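PDB 3PDU: 3-hydroxyisobutyrate dehydrogenase family protein from Geobacter sulfurreducens, which probably reduces succinic semialdehyde to gamma-hydroxybutyrate with NADPH as a member of the beta-hydroxyacid dehydrogenase family. Local coordinates for residues Y4-L9 with P15-L20; L133-A138 with P149-L154. All blocks are in the same frame, centred on the assembly; numbering follows the deposited sequence.

Both contacts are buried strand-to-helix packings on the one mixed sheet of the dinucleotide-binding domain, their centres about 12 Å apart. Contact 1 joins strand 4-7 to helix 13-23 in the parallel half of the sheet and ends at NADP; contact 2 joins strand 133-139 to helix 148-154 in the half where direction reverses. The two helices lie against each other, with Leu154 CD2 3.3 Å from Met16 O. Chemistry differs with place: contact 1 is wholly apolar between its segments, built around the Phe6 ring carried by the strand, whereas in contact 2 the ring, Phe151, comes from the helix and a weak backbone bond is added.

Contact 1 of 2, residues Y4-L9 with P15-L20; sequences YGFLGL and PMAANL. With NAP (NADP nicotinamide-adenine-dinucleotide phosphate), chain I.
Phe6 of strand 4-7 packs on Ala17 of helix 13-23 in the first beta-alpha-beta unit of a Rossmann-type domain. The 4-7 and 15-20 axes approach to 9.5 Å and run nearly antiparallel at 166°, as expected where a strand turns back through a glycine-rich loop into a helix.

The aromatic contact is a CH-pi one: Ala17 CB sits over one face of the Phe6 ring, 4.0 Å from its centroid and only 15° off the normal. Phe6 carries CG anti to its own N (chi1 -156°), which swings the ring out from the strand to meet the helix. The same ring has Leu20 CD1 at its edge, 4.0 Å from Phe6 CD1, while the Met16 side chain crosses it at about a right angle, CB lying 3.8 Å from Phe6 CZ. With an alanine in place of Phe6, the methyl of Ala17 would probably lose its ring partner and a gap would open between sheet and helix.

Around this centre the packing is aliphatic. Ile62 of the adjoining strand 60-63 touches both Phe6 and Leu20, and Leu40 of helix 38-43 touches both Leu9 and Ala17.

The cofactor binds at the end of the strand. Gly8 has a backbone conformation suited to glycine, since a side chain on it would collide with the carbonyl O of Leu7; it fits the first glycine of a GxGxxG pattern. Gly8 CA packs closely against the ribose, 3.5 Å from O3B of NADP. The polar link is made by Asn31 OD1, which is hydrogen-bonded to both Leu9 N and the cofactor, tying loop and NADP together. The Leu9 branch methyl CD2 reaches the helix, 3.7 Å from Ala17 CB.

Contact 2 of 2, residues L133-A138 with P149-L154; sequences LIILAA and PAFAAL
Strand 133-139, which runs antiparallel to strand 115-122 and parallel to 157-160 in the sheet of the Rossmann-type domain, is covered here by the short helix 148-154, with Ile135 meeting Phe151 and Leu133 meeting Leu154. The axes of 133-138 and 149-154 come within 9.0 Å at 140°, so the helix runs back across the strand at a slant. This brings the two closest at one end, where Leu133 CA and Leu154 CA are 6.3 Å apart; Ile135 CA and Phe151 CA are 7.9 Å apart.

Ile135 makes the apolar contact with two branches. Its CG1 arm lies anti to the carbonyl carbon (chi1 -64°) and extends to the helix, placing CD1 3.7 Å from Phe151 CD1 and 4.2 Å from Leu154 CB. The other branch, CG2, stands over the centre of the Phe151 ring, 4.3 Å above its plane, so the ring presents a face to this methyl.

At the close end the contact becomes polar. Leu154 O, at the last residue of the helix, receives the backbone N-H of Leu133 in a weak bond of 3.5 Å with an angle of 157° at the hydrogen, a weak tie between helix end and strand start. Leu133 CB and CG merely pack against the same oxygen, CG at 3.5 Å from Leu154 O.

Beyond the pair, Cys158 of strand 157-160 touches both Ile135 and Phe151, and strand 115-122 supplies Val121 against Ile135 and Leu117 against Phe151. Helix 13-23 packs alongside, Met16 touching Leu133 and Leu154, while Ile134 and Leu136 meet Ala208 and Val205 of a neighbouring subunit.

Contact 1 of 2, residues Y4-L9 with P15-L20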
loop_
_atom_site.group_PDB
_atom_site.type_symbol
_atom_site.label_atom_id
_atom_site.label_comp_id
_atom_site.label_asym_id
_atom_site.label_seq_id
_atom_site.Cartn_x
_atom_site.Cartn_y
_atom_site.Cartn_z
ATOM N N TYR A 4 41.601 14.306 -16.566
ATOM C CA TYR A 4 40.247 13.937 -16.182
ATOM C C TYR A 4 39.171 14.711 -16.928
ATOM O O TYR A 4 39.334 15.904 -17.217
ATOM C CB TYR A 4 40.058 14.138 -14.675
ATOM C CG TYR A 4 40.678 13.046 -13.848
ATOM C CD1 TYR A 4 39.948 11.913 -13.535
ATOM C CD2 TYR A 4 41.987 13.134 -13.399
ATOM C CE1 TYR A 4 40.488 10.902 -12.785
ATOM C CE2 TYR A 4 42.548 12.111 -12.639
ATOM C CZ TYR A 4 41.777 10.997 -12.339
ATOM O OH TYR A 4 42.278 9.953 -11.592
ATOM N N GLY A 5 38.080 14.016 -17.244
ATOM C CA GLY A 5 36.890 14.617 -17.830
ATOM C C GLY A 5 35.735 14.503 -16.844
ATOM O O GLY A 5 35.725 13.619 -15.989
ATOM N N PHE A 6 34.766 15.401 -16.956
ATOM C CA PHE A 6 33.591 15.357 -16.097
ATOM C C PHE A 6 32.347 15.855 -16.843
ATOM O O PHE A 6 32.308 16.992 -17.336
ATOM C CB PHE A 6 33.821 16.168 -14.813
ATOM C CG PHE A 6 32.960 15.726 -13.668
ATOM C CD1 PHE A 6 33.515 15.057 -12.583
ATOM C CD2 PHE A 6 31.590 15.955 -13.689
ATOM C CE1 PHE A 6 32.720 14.647 -11.523
ATOM C CE2 PHE A 6 30.787 15.530 -12.642
ATOM C CZ PHE A 6 31.353 14.876 -11.556
ATOM N N LEU A 7 31.345 14.985 -16.936
ATOM C CA LEU A 7 30.093 15.275 -17.646
ATOM C C LEU A 7 28.940 15.354 -16.654
ATOM O O LEU A 7 28.726 14.416 -15.884
ATOM C CB LEU A 7 29.784 14.159 -18.651
ATOM C CG LEU A 7 30.928 13.659 -19.537
ATOM C CD1 LEU A 7 30.457 12.514 -20.444
ATOM C CD2 LEU A 7 31.509 14.804 -20.366
ATOM N N GLY A 8 28.193 16.455 -16.668
ATOM C CA GLY A 8 27.034 16.579 -15.795
ATOM C C GLY A 8 27.371 17.379 -14.549
ATOM O O GLY A 8 27.877 16.838 -13.565
ATOM N N LEU A 9 27.115 18.679 -14.598
ATOM C CA LEU A 9 27.467 19.568 -13.494
ATOM C C LEU A 9 26.199 19.990 -12.779
ATOM O O LEU A 9 25.788 21.147 -12.848
ATOM C CB LEU A 9 28.213 20.801 -14.029
ATOM C CG LEU A 9 29.510 20.432 -14.766
ATOM C CD1 LEU A 9 30.124 21.662 -15.442
ATOM C CD2 LEU A 9 30.511 19.765 -13.820
ATOM N N PRO A 15 29.905 20.174 -7.371
ATOM C CA PRO A 15 30.833 20.062 -6.235
ATOM C C PRO A 15 31.884 18.970 -6.452
ATOM O O PRO A 15 33.029 19.135 -6.030
ATOM C CB PRO A 15 29.925 19.664 -5.063
ATOM C CG PRO A 15 28.550 20.044 -5.470
ATOM C CD PRO A 15 28.490 20.111 -6.964
ATOM N N MET A 16 31.501 17.869 -7.093
ATOM C CA MET A 16 32.436 16.775 -7.344
ATOM C C MET A 16 33.507 17.217 -8.330
ATOM O O MET A 16 34.701 17.018 -8.088
ATOM C CB MET A 16 31.710 15.523 -7.870
ATOM C CG MET A 16 30.837 14.852 -6.813
ATOM S SD MET A 16 29.673 13.699 -7.553
ATOM C CE MET A 16 30.716 12.328 -8.075
ATOM N N ALA A 17 33.087 17.831 -9.434
ATOM C CA ALA A 17 34.055 18.339 -10.403
ATOM C C ALA A 17 34.979 19.373 -9.746
ATOM O O ALA A 17 36.189 19.373 -9.984
ATOM C CB ALA A 17 33.343 18.933 -11.629
ATOM N N ALA A 18 34.410 20.229 -8.902
ATOM C CA ALA A 18 35.184 21.267 -8.219
ATOM C C ALA A 18 36.236 20.659 -7.285
ATOM O O ALA A 18 37.348 21.180 -7.164
ATOM C CB ALA A 18 34.260 22.201 -7.442
ATOM N N ASN A 19 35.875 19.568 -6.611
ATOM C CA ASN A 19 36.836 18.858 -5.775
ATOM C C ASN A 19 38.055 18.351 -6.556
ATOM O O ASN A 19 39.173 18.386 -6.053
ATOM C CB ASN A 19 36.159 17.704 -5.036
ATOM C CG ASN A 19 35.406 18.172 -3.817
ATOM O OD1 ASN A 19 35.636 19.279 -3.336
ATOM N ND2 ASN A 19 34.508 17.336 -3.302
ATOM N N LEU A 20 37.838 17.878 -7.782
ATOM C CA LEU A 20 38.948 17.400 -8.601
ATOM C C LEU A 20 39.851 18.562 -8.999
ATOM O O LEU A 20 41.075 18.460 -8.947
ATOM C CB LEU A 20 38.432 16.682 -9.851
ATOM C CG LEU A 20 37.618 15.404 -9.602
ATOM C CD1 LEU A 20 37.170 14.771 -10.917
ATOM C CD2 LEU A 20 38.433 14.403 -8.787
HETATM P PA NAP I . 20.624 17.283 -10.900
HETATM O O1A NAP I . 19.201 17.235 -11.279
HETATM O O2A NAP I . 21.004 18.502 -10.165
HETATM O O5B NAP I . 21.572 17.083 -12.167
HETATM C C5B NAP I . 21.307 16.196 -13.222
HETATM C C4B NAP I . 22.420 16.364 -14.257
HETATM O O4B NAP I . 22.125 15.547 -15.383
HETATM C C3B NAP I . 22.537 17.799 -14.789
HETATM O O3B NAP I . 23.896 18.024 -15.123
HETATM C C2B NAP I . 21.723 17.751 -16.071
HETATM O O2B NAP I . 22.103 18.649 -17.084
HETATM C C1B NAP I . 22.061 16.349 -16.532
HETATM N N9A NAP I . 21.078 15.807 -17.476
HETATM C C8A NAP I . 19.773 15.463 -17.246
HETATM N N7A NAP I . 19.264 14.992 -18.416
HETATM C C5A NAP I . 20.225 15.019 -19.361
HETATM C C6A NAP I . 20.243 14.646 -20.698
HETATM N N6A NAP I . 19.148 14.137 -21.275
HETATM N N1A NAP I . 21.406 14.811 -21.412
HETATM C C2A NAP I . 22.540 15.325 -20.814
HETATM N N3A NAP I . 22.514 15.691 -19.485
HETATM C C4A NAP I . 21.371 15.537 -18.778
HETATM O O3 NAP I . 20.874 15.940 -10.064
HETATM P PN NAP I . 21.969 15.503 -8.983
HETATM O O1N NAP I . 21.355 15.630 -7.649
HETATM O O2N NAP I . 23.269 16.125 -9.341
HETATM O O5D NAP I . 21.990 13.939 -9.354
HETATM C C5D NAP I . 22.849 13.380 -10.323
HETATM C C4D NAP I . 22.834 11.874 -10.088
HETATM O O4D NAP I . 23.347 11.592 -8.801
HETATM C C3D NAP I . 21.407 11.335 -10.086
HETATM O O3D NAP I . 21.444 10.014 -10.606
HETATM C C2D NAP I . 21.036 11.263 -8.619
HETATM O O2D NAP I . 20.039 10.286 -8.351
HETATM C C1D NAP I . 22.395 10.869 -8.053
HETATM N N1N NAP I . 22.624 11.178 -6.642
HETATM C C2N NAP I . 22.186 12.352 -6.094
HETATM C C3N NAP I . 22.445 12.632 -4.749
HETATM C C7N NAP I . 22.002 13.933 -4.120
HETATM O O7N NAP I . 21.940 13.998 -2.728
HETATM N N7N NAP I . 21.650 14.991 -4.855
HETATM C C4N NAP I . 23.156 11.708 -3.985
HETATM C C5N NAP I . 23.618 10.523 -4.557
HETATM C C6N NAP I . 23.354 10.275 -5.899
HETATM P P2B NAP I . 21.388 20.089 -17.197
HETATM O O1X NAP I . 21.512 20.463 -18.645
HETATM O O2X NAP I . 19.947 19.967 -16.750
HETATM O O3X NAP I . 22.093 21.071 -16.309
#

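Contact 2 of 2, residues L133-A138 with P149-L154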
loop_
_atom_site.group_PDB
_atom_site.type_symbol
_atom_site.label_atom_id
_atom_site.label_comp_id
_atom_site.label_asym_id
_atom_site.label_seq_id
_atom_site.Cartn_x
_atom_site.Cartn_y
_atom_site.Cartn_z
ATOM N N LEU A 133 31.763 11.303 0.159
ATOM C CA LEU A 133 30.847 10.342 -0.462
ATOM C C LEU A 133 31.288 8.906 -0.175
ATOM O O LEU A 133 32.460 8.655 0.090
ATOM C CB LEU A 133 30.828 10.549 -1.981
ATOM C CG LEU A 133 30.311 11.901 -2.474
ATOM C CD1 LEU A 133 30.534 12.042 -3.996
ATOM C CD2 LEU A 133 28.831 12.089 -2.126
ATOM N N ILE A 134 30.344 7.967 -0.235
ATOM C CA ILE A 134 30.678 6.548 -0.204
ATOM C C ILE A 134 30.541 6.065 -1.638
ATOM O O ILE A 134 29.483 6.198 -2.242
ATOM C CB ILE A 134 29.715 5.758 0.711
ATOM C CG1 ILE A 134 29.772 6.304 2.146
ATOM C CG2 ILE A 134 30.042 4.255 0.672
ATOM C CD1 ILE A 134 28.612 5.861 3.016
ATOM N N ILE A 135 31.616 5.532 -2.198
ATOM C CA ILE A 135 31.612 5.195 -3.614
ATOM C C ILE A 135 31.425 3.691 -3.800
ATOM O O ILE A 135 32.192 2.893 -3.251
ATOM C CB ILE A 135 32.903 5.706 -4.292
ATOM C CG1 ILE A 135 32.940 7.237 -4.220
ATOM C CG2 ILE A 135 32.988 5.233 -5.733
ATOM C CD1 ILE A 135 34.278 7.841 -4.612
ATOM N N LEU A 136 30.390 3.323 -4.558
ATOM C CA LEU A 136 29.987 1.921 -4.756
ATOM C C LEU A 136 30.344 1.425 -6.157
ATOM O O LEU A 136 29.485 1.301 -7.029
ATOM C CB LEU A 136 28.482 1.788 -4.547
ATOM C CG LEU A 136 27.982 2.358 -3.212
ATOM C CD1 LEU A 136 26.464 2.427 -3.186
ATOM C CD2 LEU A 136 28.519 1.554 -2.021
ATOM N N ALA A 137 31.609 1.113 -6.366
ATOM C CA ALA A 137 32.093 0.828 -7.715
ATOM C C ALA A 137 31.942 -0.646 -8.111
ATOM O O ALA A 137 31.888 -1.533 -7.251
ATOM C CB ALA A 137 33.540 1.262 -7.833
ATOM N N ALA A 138 31.847 -0.880 -9.419
ATOM C CA ALA A 138 31.822 -2.224 -10.008
ATOM C C ALA A 138 32.219 -2.128 -11.477
ATOM O O ALA A 138 31.838 -1.183 -12.173
ATOM C CB ALA A 138 30.421 -2.864 -9.868
ATOM N N PRO A 149 43.417 8.167 -6.948
ATOM C CA PRO A 149 43.649 9.532 -6.457
ATOM C C PRO A 149 42.422 10.436 -6.629
ATOM O O PRO A 149 42.121 11.268 -5.762
ATOM C CB PRO A 149 44.842 10.009 -7.306
ATOM C CG PRO A 149 45.608 8.743 -7.603
ATOM C CD PRO A 149 44.513 7.694 -7.818
ATOM N N ALA A 150 41.698 10.271 -7.726
ATOM C CA ALA A 150 40.479 11.046 -7.910
ATOM C C ALA A 150 39.380 10.639 -6.906
ATOM O O ALA A 150 38.687 11.499 -6.347
ATOM C CB ALA A 150 39.986 10.950 -9.373
ATOM N N PHE A 151 39.226 9.339 -6.663
ATOM C CA PHE A 151 38.229 8.865 -5.708
ATOM C C PHE A 151 38.534 9.389 -4.296
ATOM O O PHE A 151 37.620 9.633 -3.508
ATOM C CB PHE A 151 38.146 7.328 -5.702
ATOM C CG PHE A 151 37.355 6.744 -6.861
ATOM C CD1 PHE A 151 36.476 7.522 -7.590
ATOM C CD2 PHE A 151 37.470 5.404 -7.185
ATOM C CE1 PHE A 151 35.734 6.972 -8.648
ATOM C CE2 PHE A 151 36.732 4.848 -8.240
ATOM C CZ PHE A 151 35.863 5.633 -8.965
ATOM N N ALA A 152 39.815 9.566 -3.981
ATOM C CA ALA A 152 40.192 10.120 -2.682
ATOM C C ALA A 152 39.781 11.593 -2.526
ATOM O O ALA A 152 39.520 12.059 -1.422
ATOM C CB ALA A 152 41.689 9.939 -2.425
ATOM N N ALA A 153 39.723 12.323 -3.637
ATOM C CA ALA A 153 39.231 13.699 -3.619
ATOM C C ALA A 153 37.705 13.744 -3.525
ATOM O O ALA A 153 37.123 14.747 -3.099
ATOM C CB ALA A 153 39.696 14.444 -4.870
ATOM N N LEU A 154 37.052 12.661 -3.922
ATOM C CA LEU A 154 35.589 12.661 -3.985
ATOM C C LEU A 154 34.899 12.027 -2.787
ATOM O O LEU A 154 33.797 12.440 -2.408
ATOM C CB LEU A 154 35.120 11.946 -5.250
ATOM C CG LEU A 154 35.521 12.551 -6.599
ATOM C CD1 LEU A 154 34.987 11.663 -7.709
ATOM C CD2 LEU A 154 34.988 13.966 -6.753
#